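Local coordinates for protein peroxiredoxin 5 (Alvinella pompejana, PDB 2XHF) that probably reduces hydrogen peroxide and organic hydroperoxides as a thiol-dependent antioxidant enzyme of the thioredoxin-like peroxiredoxin family, at residues Y26-V29 against P30-F34. Numbering follows the deposited sequence.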
# COMPACT_ATOMS: atom_id res chain seq x y z
N TYR A 26 -8.32 -9.97 -4.67
CA TYR A 26 -7.59 -10.52 -3.54
C TYR A 26 -8.16 -9.96 -2.25
O TYR A 26 -8.70 -8.86 -2.23
CB TYR A 26 -6.10 -10.16 -3.68
CG TYR A 26 -5.51 -10.69 -4.93
CD1 TYR A 26 -5.73 -10.05 -6.16
CD2 TYR A 26 -4.72 -11.83 -4.92
CE1 TYR A 26 -5.20 -10.56 -7.32
CE2 TYR A 26 -4.19 -12.34 -6.07
CZ TYR A 26 -4.42 -11.71 -7.27
OH TYR A 26 -3.88 -12.22 -8.43
N GLU A 27 -8.06 -10.73 -1.18
CA GLU A 27 -8.56 -10.26 0.11
C GLU A 27 -7.64 -10.83 1.18
O GLU A 27 -7.33 -12.03 1.16
CB GLU A 27 -9.99 -10.73 0.31
CG GLU A 27 -10.68 -10.16 1.53
CD GLU A 27 -12.13 -10.63 1.65
OE1 GLU A 27 -12.50 -11.65 1.01
OE2 GLU A 27 -12.88 -9.99 2.40
N ASP A 28 -7.16 -9.96 2.06
CA ASP A 28 -6.28 -10.31 3.20
C ASP A 28 -4.83 -10.68 2.83
O ASP A 28 -3.88 -10.04 3.29
CB ASP A 28 -6.90 -11.41 4.06
CG ASP A 28 -8.21 -10.98 4.69
OD1 ASP A 28 -8.21 -9.95 5.39
OD2 ASP A 28 -9.23 -11.67 4.49
N VAL A 29 -4.67 -11.69 1.99
CA VAL A 29 -3.34 -12.17 1.61
C VAL A 29 -3.34 -12.55 0.14
O VAL A 29 -4.38 -12.88 -0.41
CB VAL A 29 -2.90 -13.38 2.46
CG1 VAL A 29 -2.78 -12.99 3.94
CG2 VAL A 29 -3.88 -14.54 2.28
N PRO A 30 -2.17 -12.51 -0.51
CA PRO A 30 -2.12 -12.77 -1.96
C PRO A 30 -2.58 -14.17 -2.35
O PRO A 30 -3.04 -14.36 -3.48
CB PRO A 30 -0.65 -12.52 -2.32
CG PRO A 30 -0.16 -11.59 -1.26
CD PRO A 30 -0.88 -12.01 -0.00
N SER A 31 -2.45 -15.13 -1.44
CA SER A 31 -2.89 -16.50 -1.73
C SER A 31 -4.43 -16.64 -1.70
O SER A 31 -4.98 -17.64 -2.20
CB SER A 31 -2.21 -17.48 -0.76
OG SER A 31 -2.66 -17.32 0.57
N LYS A 32 -5.12 -15.65 -1.14
CA LYS A 32 -6.59 -15.68 -1.10
C LYS A 32 -7.15 -14.82 -2.21
O LYS A 32 -7.30 -13.61 -2.06
CB LYS A 32 -7.14 -15.22 0.25
CG LYS A 32 -8.68 -15.16 0.29
CD LYS A 32 -9.23 -14.41 1.49
CE LYS A 32 -8.86 -15.05 2.80
NZ LYS A 32 -9.45 -14.27 3.92
N SER A 33 -7.39 -15.45 -3.35
CA SER A 33 -8.00 -14.76 -4.47
C SER A 33 -9.19 -15.55 -4.99
O SER A 33 -9.29 -16.76 -4.83
CB SER A 33 -7.01 -14.53 -5.59
OG SER A 33 -6.49 -15.76 -6.03
N PHE A 34 -10.10 -14.83 -5.59
CA PHE A 34 -11.35 -15.44 -6.02
C PHE A 34 -12.02 -14.47 -6.99
O PHE A 34 -11.75 -13.26 -6.98
CB PHE A 34 -12.28 -15.69 -4.82
CG PHE A 34 -12.40 -14.51 -3.91
CD1 PHE A 34 -13.36 -13.54 -4.14
CD2 PHE A 34 -11.56 -14.35 -2.84
CE1 PHE A 34 -13.48 -12.45 -3.33
CE2 PHE A 34 -11.66 -13.25 -2.01
CZ PHE A 34 -12.62 -12.28 -2.26
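Lys32 leaves its backbone with CG anti to the N (chi1 177°), and a bend at chi3 turns its amine to Asp28. The two residues belong to the loop of a beta hairpin, which joins strands 24-26 and 33-35 of a small two-stranded antiparallel sheet in this thioredoxin-like fold. Lys32 NZ meets Asp28 OD2 at 2.7 Å, a salt bridge. The amine uses the anti side of the carboxylate and lies 20° out of its plane. The two side chains run side by side and point the same way. On its way out the lysine chain brushes the Glu27 carbonyl oxygen, with CD 3.1 Å from Glu27 O.

Val29 to Lys32 form a type I beta turn, closed by a hydrogen bond from Lys32 N to Val29 O at 3.0 Å. Glu27 N donates to Lys32 O at 3.1 Å and ties the loop to the hairpin stem. Tyr26 and Ser33 follow as a non-hydrogen-bonded pair. Their side chains share one face of the sheet, and Ser33 CB sits over the Tyr26 ring, 3.9 Å from its centroid, in a CH-pi contact. Pro30 O lies at the ring edge, in plane, 3.4 Å from Tyr26 CD2. The phenol OH hydrogen-bonds to His111.

Pro30 and Val29 rest on Phe89 of helix 88-98, and Pro30 also packs on Met127 of the second subunit. Glu27 extends past the Phe34 ring, its carboxylate and the ring planes 55° apart. Its OE2 forms a salt bridge with Arg105, whose side chain also touches Phe34. The other carboxylate oxygen, Glu27 OE1, comes to 3.3 Å from Phe34 CZ.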